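Local structure of protein toll (Drosophila melanogaster, 4LXR) at residues G229-P234 with A251-S256; R272-R277 with I296-A301. The protein is a cell-surface receptor that binds the cleaved cytokine Spätzle C-106, activating Toll signalling in antifungal immunity and in dorsal-ventral patterning of the embryo. All blocks are in the same frame, centred on the assembly; numbering follows the deposited sequence.

Both contacts join consecutive leucine-rich repeats of the Toll ectodomain, LRR 4 with LRR 5 in contact 1 and LRR 6 with LRR 7 in contact 2, each partly buried. Contact 1 pairs loops that follow strands, with an asparagine and a phenylalanine at its core and exposed Glu231 and Gln232 at its margin. Contact 2 includes the strands themselves, whose backbone ladder carries leucines on one face and arginines on the other; Arg298 meets a glycan, both arginines pack on one Spätzle chain, and loop residues beyond the strands reach the second. They are continuous: Asn252 O probably takes a hydrogen bond from Arg277 N, and Phe254 O one from Asn276 ND2, linking LRR 5 to LRR 6.

Contact 1 (G229-P234 with A251-S256); sequences GIEQLP and ANLFRS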
ATOM      1  N   GLY A 229      -1.198 -24.814  26.350  1.00 24.29           N
ATOM      2  CA  GLY A 229      -0.177 -25.849  26.269  1.00 29.16           C
ATOM      3  C   GLY A 229      -0.769 -27.246  26.141  1.00 29.49           C
ATOM      4  O   GLY A 229      -0.160 -28.211  26.582  1.00 36.16           O
ATOM      5  N   ILE A 230      -1.956 -27.357  25.540  1.00 28.65           N
ATOM      6  CA  ILE A 230      -2.642 -28.647  25.403  1.00 37.36           C
ATOM      7  C   ILE A 230      -2.023 -29.506  24.300  1.00 33.66           C
ATOM      8  O   ILE A 230      -1.878 -29.053  23.155  1.00 32.49           O
ATOM      9  CB  ILE A 230      -4.160 -28.456  25.122  1.00 31.32           C
ATOM     10  CG1 ILE A 230      -4.834 -27.698  26.267  1.00 27.96           C
ATOM     11  CG2 ILE A 230      -4.855 -29.811  24.921  1.00 27.63           C
ATOM     12  CD1 ILE A 230      -6.342 -27.513  26.054  1.00 24.13           C
ATOM     13  N   GLU A 231      -1.652 -30.739  24.639  1.00 33.05           N
ATOM     14  CA  GLU A 231      -1.008 -31.645  23.680  1.00 29.81           C
ATOM     15  C   GLU A 231      -1.999 -32.609  23.040  1.00 35.33           C
ATOM     16  O   GLU A 231      -1.887 -32.929  21.860  1.00 36.99           O
ATOM     17  CB  GLU A 231       0.114 -32.445  24.354  1.00 29.98           C
ATOM     18  CG  GLU A 231       1.336 -31.630  24.673  1.00 41.15           C
ATOM     19  CD  GLU A 231       2.331 -32.379  25.524  1.00 51.93           C
ATOM     20  OE1 GLU A 231       2.221 -33.617  25.625  1.00 57.08           O
ATOM     21  OE2 GLU A 231       3.223 -31.723  26.101  1.00 60.74           O
ATOM     22  N   GLN A 232      -2.954 -33.073  23.841  1.00 30.72           N
ATOM     23  CA  GLN A 232      -3.960 -34.037  23.413  1.00 37.17           C
ATOM     24  C   GLN A 232      -5.286 -33.683  24.077  1.00 32.12           C
ATOM     25  O   GLN A 232      -5.305 -33.118  25.166  1.00 33.94           O
ATOM     26  CB  GLN A 232      -3.561 -35.475  23.823  1.00 35.26           C
ATOM     27  CG  GLN A 232      -2.498 -36.101  22.946  1.00 48.05           C
ATOM     28  CD  GLN A 232      -2.297 -37.593  23.207  1.00 62.89           C
ATOM     29  OE1 GLN A 232      -2.579 -38.093  24.300  1.00 70.13           O
ATOM     30  NE2 GLN A 232      -1.804 -38.309  22.197  1.00 57.53           N
ATOM     31  N   LEU A 233      -6.387 -34.020  23.422  1.00 29.98           N
ATOM     32  CA  LEU A 233      -7.705 -33.928  24.041  1.00 32.09           C
ATOM     33  C   LEU A 233      -8.387 -35.275  23.908  1.00 31.35           C
ATOM     34  O   LEU A 233      -8.305 -35.904  22.850  1.00 30.29           O
ATOM     35  CB  LEU A 233      -8.558 -32.841  23.366  1.00 27.17           C
ATOM     36  CG  LEU A 233      -8.353 -31.389  23.796  1.00 26.36           C
ATOM     37  CD1 LEU A 233      -9.252 -30.493  22.989  1.00 24.35           C
ATOM     38  CD2 LEU A 233      -8.620 -31.186  25.278  1.00 28.45           C
ATOM     39  N   PRO A 234      -9.059 -35.733  24.979  1.00 35.74           N
ATOM     40  CA  PRO A 234      -9.863 -36.953  24.822  1.00 37.22           C
ATOM     41  C   PRO A 234     -11.003 -36.682  23.837  1.00 32.98           C
ATOM     42  O   PRO A 234     -11.481 -35.549  23.768  1.00 27.54           O
ATOM     43  CB  PRO A 234     -10.420 -37.213  26.236  1.00 33.09           C
ATOM     44  CG  PRO A 234      -9.660 -36.288  27.159  1.00 34.17           C
ATOM     45  CD  PRO A 234      -9.224 -35.119  26.306  1.00 35.74           C
ATOM     46  N   ALA A 251      -3.334 -21.972  19.281  1.00 22.95           N
ATOM     47  CA  ALA A 251      -2.101 -21.765  20.020  1.00 20.04           C
ATOM     48  C   ALA A 251      -1.841 -22.854  21.052  1.00 26.24           C
ATOM     49  O   ALA A 251      -1.352 -22.584  22.137  1.00 24.14           O
ATOM     50  CB  ALA A 251      -2.088 -20.369  20.664  1.00 18.57           C
ATOM     51  N   ASN A 252      -2.182 -24.086  20.704  1.00 25.56           N
ATOM     52  CA  ASN A 252      -1.876 -25.219  21.551  1.00 26.18           C
ATOM     53  C   ASN A 252      -0.802 -26.108  20.913  1.00 32.06           C
ATOM     54  O   ASN A 252      -0.099 -25.680  19.991  1.00 29.72           O
ATOM     55  CB  ASN A 252      -3.155 -25.995  21.914  1.00 25.43           C
ATOM     56  CG  ASN A 252      -3.965 -25.291  23.001  1.00 25.06           C
ATOM     57  OD1 ASN A 252      -3.470 -25.085  24.112  1.00 26.96           O
ATOM     58  ND2 ASN A 252      -5.195 -24.888  22.678  1.00 16.94           N
ATOM     59  N   LEU A 253      -0.668 -27.332  21.405  1.00 32.55           N
ATOM     60  CA  LEU A 253       0.459 -28.176  21.029  1.00 31.29           C
ATOM     61  C   LEU A 253       0.027 -29.518  20.433  1.00 28.80           C
ATOM     62  O   LEU A 253       0.667 -30.544  20.688  1.00 30.48           O
ATOM     63  CB  LEU A 253       1.346 -28.423  22.259  1.00 30.86           C
ATOM     64  CG  LEU A 253       1.912 -27.177  22.955  1.00 35.19           C
ATOM     65  CD1 LEU A 253       2.518 -27.519  24.308  1.00 35.76           C
ATOM     66  CD2 LEU A 253       2.955 -26.526  22.073  1.00 34.70           C
ATOM     67  N   PHE A 254      -1.050 -29.529  19.647  1.00 27.02           N
ATOM     68  CA  PHE A 254      -1.574 -30.800  19.126  1.00 32.13           C
ATOM     69  C   PHE A 254      -0.681 -31.402  18.054  1.00 38.59           C
ATOM     70  O   PHE A 254      -0.227 -30.697  17.147  1.00 40.43           O
ATOM     71  CB  PHE A 254      -2.974 -30.628  18.535  1.00 28.39           C
ATOM     72  CG  PHE A 254      -3.988 -30.115  19.514  1.00 26.91           C
ATOM     73  CD1 PHE A 254      -4.539 -30.964  20.479  1.00 34.63           C
ATOM     74  CD2 PHE A 254      -4.395 -28.795  19.473  1.00 22.06           C
ATOM     75  CE1 PHE A 254      -5.479 -30.501  21.386  1.00 31.33           C
ATOM     76  CE2 PHE A 254      -5.345 -28.318  20.378  1.00 23.98           C
ATOM     77  CZ  PHE A 254      -5.884 -29.171  21.331  1.00 27.67           C
ATOM     78  N   ARG A 255      -0.443 -32.710  18.136  1.00 33.65           N
ATOM     79  CA  ARG A 255       0.192 -33.403  17.017  1.00 38.16           C
ATOM     80  C   ARG A 255      -0.831 -34.246  16.257  1.00 40.91           C
ATOM     81  O   ARG A 255      -0.571 -34.691  15.132  1.00 39.74           O
ATOM     82  CB  ARG A 255       1.403 -34.220  17.477  1.00 38.54           C
ATOM     83  CG  ARG A 255       2.414 -33.363  18.241  1.00 40.66           C
ATOM     84  CD  ARG A 255       3.764 -34.029  18.357  1.00 51.61           C
ATOM     85  NE  ARG A 255       4.778 -33.251  17.651  1.00 57.69           N
ATOM     86  CZ  ARG A 255       5.637 -32.428  18.247  1.00 55.79           C
ATOM     87  NH1 ARG A 255       5.615 -32.288  19.572  1.00 43.91           N
ATOM     88  NH2 ARG A 255       6.521 -31.752  17.516  1.00 55.82           N
ATOM     89  N   SER A 256      -1.996 -34.433  16.881  1.00 32.17           N
ATOM     90  CA  SER A 256      -3.161 -35.055  16.250  1.00 32.65           C
ATOM     91  C   SER A 256      -4.415 -34.658  17.032  1.00 37.06           C
ATOM     92  O   SER A 256      -4.328 -34.190  18.167  1.00 37.93           O
ATOM     93  CB  SER A 256      -3.015 -36.574  16.224  1.00 34.98           C
ATOM     94  OG  SER A 256      -3.049 -37.095  17.540  1.00 39.68           O
TER
HETATM   95  O   HOH W   1       0.420 -23.218  24.253  1.00 35.23           O
HETATM   96  O   HOH W   2      -5.511 -34.995  20.795  1.00 35.82           O
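Ile230 meets Asn252 and Phe254 in the tightly packed half of this contact. Its backbone N donates a nearly straight hydrogen bond to Asn252 OD1 (3.1 Å, 168° at the hydrogen), approaching from above the plane of the amide. In return Leu253 N donates to Ile230 O at 2.7 Å. The asparagine is turned inward, and its short, flat amide can serve several backbone groups at once: OD1 also accepts from Asn228 N, while ND2 donates to Leu249 O and Ile225 O. This is the asparagine ladder of leucine-rich repeats, in which a buried side chain takes over the bonding that an irregular turn leaves undone. An alanine here would probably leave the amides of Ile230 and Asn228 without this acceptor and the carbonyls of Leu249 and Ile225 without this donor. Beside it, Phe254 stands at the leucine position of the N-x-L part of the repeat. Its chi2 of -77° turns one face of the ring to Ile230 O, which sits over the centre. Ile230 CG2 touches Phe254 CE1 at 3.7 Å, and Leu233 CG reaches the same CE1 at the ring's edge, 3.9 Å away.

The other side is looser. Glu231 is exposed and touches mainly through its aliphatic part, CG lying 4.0 Å from Leu253 CB. A water bridges the two loops, accepting from Leu233 N at 2.9 Å and donating to Ser256 O at 3.0 Å. Gly229 has a positive phi, a conformation that glycine adopts easily.

The 229-234 loop follows strand 222-224, and the 251-256 loop lies between strands 246-248 and 270-273. The second loop is bonded onward to the repeat of strand 270-273.

Contact 2 (R272-R277 with I296-A301); sequences RLMNNR and ILRLRA. With NAG (2-acetamido-2-deoxy-beta-D-glucopyranose), chain D.
Arg300 reaches Asn275 because its CG is anti to the backbone N (chi1 176°) and its chain then runs extended to NE; in Arg298 CG is instead anti to the carbonyl carbon (chi1 -45°), which sets it beside Arg272 CG at 3.8 Å. Asn275 OD1 lies 3.2 Å from Arg300 CD and over one face of the guanidinium beyond it, the amide and guanidinium planes 38° apart. Arg298 CB lies 3.6 Å from both CG and SD of Met274, a flexible thioether chain that lies alongside the arginine.

The backbones pair as parallel strands: Leu273 N donates to Arg298 O at 2.7 Å, and Arg300 N to Leu273 O at 2.9 Å. Beyond the strands, Asn276 N adds a weak bond to Arg300 O. On the buried face Leu273 CB meets Leu299 CD2 at 4.1 Å, and just past the strands Leu273 CD2 packs on Ala301 CB at 3.8 Å.

On the other face Arg272 and Arg298 run side by side. Their like charges are probably eased by separate partners: Glu270 forms a salt bridge with Arg272, while Arg298 NH1 is hydrogen-bonded to Ser321 OG and NH2 donates to NAG O7 (3.0 Å) of the glycan on Asn319. Asn275 ND2 is hydrogen-bonded to Asn59 OD1 of a Spätzle chain. Backbone bonds and an apolar inner face thus join the repeats, while the polar outer side meets sugar and ligand.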
ATOM      1  N   ARG A 272     -12.049 -22.468  15.626  1.00 22.54           N
ATOM      2  CA  ARG A 272     -10.724 -21.914  15.365  1.00 20.86           C
ATOM      3  C   ARG A 272      -9.637 -22.840  15.894  1.00 26.19           C
ATOM      4  O   ARG A 272      -9.596 -23.149  17.095  1.00 29.57           O
ATOM      5  CB  ARG A 272     -10.573 -20.549  16.032  1.00 17.16           C
ATOM      6  CG  ARG A 272     -11.393 -19.440  15.416  1.00 20.54           C
ATOM      7  CD  ARG A 272     -11.447 -18.240  16.360  1.00 21.83           C
ATOM      8  NE  ARG A 272     -12.364 -17.212  15.872  1.00 25.85           N
ATOM      9  CZ  ARG A 272     -12.389 -15.967  16.331  1.00 31.74           C
ATOM     10  NH1 ARG A 272     -11.537 -15.603  17.285  1.00 41.77           N
ATOM     11  NH2 ARG A 272     -13.265 -15.095  15.841  1.00 22.81           N
ATOM     12  N   LEU A 273      -8.773 -23.306  14.996  1.00 25.14           N
ATOM     13  CA  LEU A 273      -7.544 -23.962  15.402  1.00 23.07           C
ATOM     14  C   LEU A 273      -6.398 -23.285  14.653  1.00 23.13           C
ATOM     15  O   LEU A 273      -5.914 -23.796  13.643  1.00 23.70           O
ATOM     16  CB  LEU A 273      -7.574 -25.481  15.136  1.00 21.08           C
ATOM     17  CG  LEU A 273      -6.539 -26.270  15.958  1.00 28.98           C
ATOM     18  CD1 LEU A 273      -6.992 -27.682  16.269  1.00 27.11           C
ATOM     19  CD2 LEU A 273      -5.168 -26.310  15.307  1.00 38.24           C
ATOM     20  N   MET A 274      -5.971 -22.139  15.172  1.00 20.20           N
ATOM     21  CA  MET A 274      -4.970 -21.295  14.524  1.00 17.32           C
ATOM     22  C   MET A 274      -3.656 -21.342  15.288  1.00 25.90           C
ATOM     23  O   MET A 274      -3.656 -21.480  16.503  1.00 25.41           O
ATOM     24  CB  MET A 274      -5.494 -19.855  14.472  1.00 18.66           C
ATOM     25  CG  MET A 274      -6.868 -19.733  13.791  1.00 14.23           C
ATOM     26  SD  MET A 274      -7.703 -18.207  14.208  1.00 21.17           S
ATOM     27  CE  MET A 274      -6.572 -17.017  13.457  1.00 13.79           C
ATOM     28  N   ASN A 275      -2.538 -21.225  14.577  1.00 25.93           N
ATOM     29  CA  ASN A 275      -1.235 -21.097  15.223  1.00 19.54           C
ATOM     30  C   ASN A 275      -0.936 -22.196  16.233  1.00 27.50           C
ATOM     31  O   ASN A 275      -0.456 -21.945  17.341  1.00 21.91           O
ATOM     32  CB  ASN A 275      -1.092 -19.726  15.869  1.00 17.85           C
ATOM     33  CG  ASN A 275      -1.159 -18.621  14.858  1.00 26.09           C
ATOM     34  OD1 ASN A 275      -0.380 -18.603  13.891  1.00 30.59           O
ATOM     35  ND2 ASN A 275      -2.103 -17.698  15.046  1.00 16.82           N
ATOM     36  N   ASN A 276      -1.234 -23.424  15.847  1.00 17.07           N
ATOM     37  CA  ASN A 276      -0.766 -24.547  16.611  1.00 19.52           C
ATOM     38  C   ASN A 276       0.768 -24.425  16.665  1.00 31.04           C
ATOM     39  O   ASN A 276       1.404 -24.041  15.680  1.00 26.23           O
ATOM     40  CB  ASN A 276      -1.224 -25.824  15.923  1.00 24.28           C
ATOM     41  CG  ASN A 276      -1.137 -27.039  16.820  1.00 32.65           C
ATOM     42  OD1 ASN A 276      -1.914 -27.187  17.765  1.00 29.28           O
ATOM     43  ND2 ASN A 276      -0.210 -27.931  16.510  1.00 30.01           N
ATOM     44  N   ARG A 277       1.357 -24.723  17.818  1.00 36.56           N
ATOM     45  CA  ARG A 277       2.761 -24.399  18.063  1.00 30.85           C
ATOM     46  C   ARG A 277       3.699 -25.521  17.654  1.00 31.25           C
ATOM     47  O   ARG A 277       4.912 -25.382  17.754  1.00 35.80           O
ATOM     48  CB  ARG A 277       2.982 -24.014  19.532  1.00 32.60           C
ATOM     49  CG  ARG A 277       2.115 -22.833  20.012  1.00 31.11           C
ATOM     50  CD  ARG A 277       2.348 -21.550  19.189  1.00 32.62           C
ATOM     51  NE  ARG A 277       1.629 -20.409  19.761  1.00 25.57           N
ATOM     52  CZ  ARG A 277       1.471 -19.225  19.178  1.00 24.38           C
ATOM     53  NH1 ARG A 277       1.977 -18.986  17.972  1.00 23.72           N
ATOM     54  NH2 ARG A 277       0.795 -18.270  19.809  1.00 21.27           N
ATOM     55  N   ILE A 296     -18.063 -21.127   9.897  1.00 28.96           N
ATOM     56  CA  ILE A 296     -16.721 -20.540   9.846  1.00 25.53           C
ATOM     57  C   ILE A 296     -15.636 -21.480  10.363  1.00 31.65           C
ATOM     58  O   ILE A 296     -15.761 -22.062  11.457  1.00 30.81           O
ATOM     59  CB  ILE A 296     -16.659 -19.251  10.678  1.00 26.85           C
ATOM     60  CG1 ILE A 296     -17.612 -18.206  10.098  1.00 33.14           C
ATOM     61  CG2 ILE A 296     -15.208 -18.718  10.742  1.00 18.82           C
ATOM     62  CD1 ILE A 296     -17.895 -17.061  11.036  1.00 41.89           C
ATOM     63  N   LEU A 297     -14.575 -21.633   9.581  1.00 24.94           N
ATOM     64  CA  LEU A 297     -13.419 -22.400  10.021  1.00 16.84           C
ATOM     65  C   LEU A 297     -12.130 -21.625   9.825  1.00 25.19           C
ATOM     66  O   LEU A 297     -11.927 -21.023   8.776  1.00 26.16           O
ATOM     67  CB  LEU A 297     -13.360 -23.738   9.302  1.00 19.30           C
ATOM     68  CG  LEU A 297     -14.533 -24.650   9.678  1.00 29.22           C
ATOM     69  CD1 LEU A 297     -14.692 -25.750   8.689  1.00 36.04           C
ATOM     70  CD2 LEU A 297     -14.352 -25.239  11.075  1.00 23.62           C
ATOM     71  N   ARG A 298     -11.283 -21.622  10.855  1.00 21.60           N
ATOM     72  CA  ARG A 298      -9.951 -21.032  10.786  1.00 22.73           C
ATOM     73  C   ARG A 298      -8.976 -22.093  11.225  1.00 25.19           C
ATOM     74  O   ARG A 298      -8.980 -22.509  12.383  1.00 26.17           O
ATOM     75  CB  ARG A 298      -9.802 -19.830  11.727  1.00 19.39           C
ATOM     76  CG  ARG A 298     -10.953 -18.845  11.726  1.00 20.05           C
ATOM     77  CD  ARG A 298     -11.139 -18.161  10.380  1.00 21.34           C
ATOM     78  NE  ARG A 298     -12.113 -17.076  10.504  1.00 29.00           N
ATOM     79  CZ  ARG A 298     -12.599 -16.382   9.480  1.00 30.12           C
ATOM     80  NH1 ARG A 298     -12.204 -16.647   8.234  1.00 35.45           N
ATOM     81  NH2 ARG A 298     -13.477 -15.423   9.704  1.00 26.94           N
ATOM     82  N   LEU A 299      -8.123 -22.516  10.303  1.00 21.72           N
ATOM     83  CA  LEU A 299      -7.276 -23.673  10.519  1.00 23.23           C
ATOM     84  C   LEU A 299      -5.879 -23.349  10.020  1.00 24.70           C
ATOM     85  O   LEU A 299      -5.655 -23.145   8.817  1.00 27.21           O
ATOM     86  CB  LEU A 299      -7.855 -24.884   9.776  1.00 23.60           C
ATOM     87  CG  LEU A 299      -9.323 -25.243  10.084  1.00 30.11           C
ATOM     88  CD1 LEU A 299      -9.870 -26.242   9.058  1.00 26.48           C
ATOM     89  CD2 LEU A 299      -9.484 -25.793  11.531  1.00 24.48           C
ATOM     90  N   ARG A 300      -4.944 -23.279  10.955  1.00 24.83           N
ATOM     91  CA  ARG A 300      -3.555 -22.989  10.636  1.00 25.03           C
ATOM     92  C   ARG A 300      -2.703 -23.731  11.650  1.00 26.17           C
ATOM     93  O   ARG A 300      -2.667 -23.373  12.835  1.00 29.85           O
ATOM     94  CB  ARG A 300      -3.291 -21.481  10.713  1.00 20.30           C
ATOM     95  CG  ARG A 300      -1.821 -21.150  10.473  1.00 31.35           C
ATOM     96  CD  ARG A 300      -1.370 -19.902  11.182  1.00 30.03           C
ATOM     97  NE  ARG A 300      -0.008 -19.547  10.791  1.00 34.71           N
ATOM     98  CZ  ARG A 300       0.343 -18.339  10.369  1.00 27.76           C
ATOM     99  NH1 ARG A 300      -0.568 -17.382  10.300  1.00 28.25           N
ATOM    100  NH2 ARG A 300       1.596 -18.086  10.018  1.00 24.05           N
ATOM    101  N   ALA A 301      -2.030 -24.777  11.193  1.00 24.86           N
ATOM    102  CA  ALA A 301      -1.322 -25.669  12.099  1.00 27.66           C
ATOM    103  C   ALA A 301      -0.256 -26.510  11.381  1.00 32.13           C
ATOM    104  O   ALA A 301       0.069 -27.618  11.822  1.00 34.47           O
ATOM    105  CB  ALA A 301      -2.324 -26.565  12.800  1.00 19.76           C
TER
HETATM  106  C1  NAG D   1     -16.996 -14.552   4.891  1.00 24.08           C
HETATM  107  C2  NAG D   1     -16.813 -13.291   5.753  1.00 27.81           C
HETATM  108  C3  NAG D   1     -17.608 -12.127   5.170  1.00 30.42           C
HETATM  109  C4  NAG D   1     -17.299 -11.934   3.689  1.00 31.31           C
HETATM  110  C5  NAG D   1     -17.469 -13.253   2.934  1.00 24.32           C
HETATM  111  C6  NAG D   1     -17.081 -13.168   1.470  1.00 22.74           C
HETATM  112  C7  NAG D   1     -16.316 -13.642   8.130  1.00 35.81           C
HETATM  113  C8  NAG D   1     -16.893 -13.853   9.501  1.00 26.28           C
HETATM  114  N2  NAG D   1     -17.199 -13.520   7.137  1.00 32.13           N
HETATM  115  O3  NAG D   1     -17.297 -10.943   5.895  1.00 31.36           O
HETATM  116  O4  NAG D   1     -18.213 -10.984   3.153  1.00 32.79           O
HETATM  117  O5  NAG D   1     -16.638 -14.256   3.528  1.00 24.11           O
HETATM  118  O6  NAG D   1     -15.768 -12.650   1.287  1.00 21.73           O
HETATM  119  O7  NAG D   1     -15.104 -13.593   7.932  1.00 37.36           O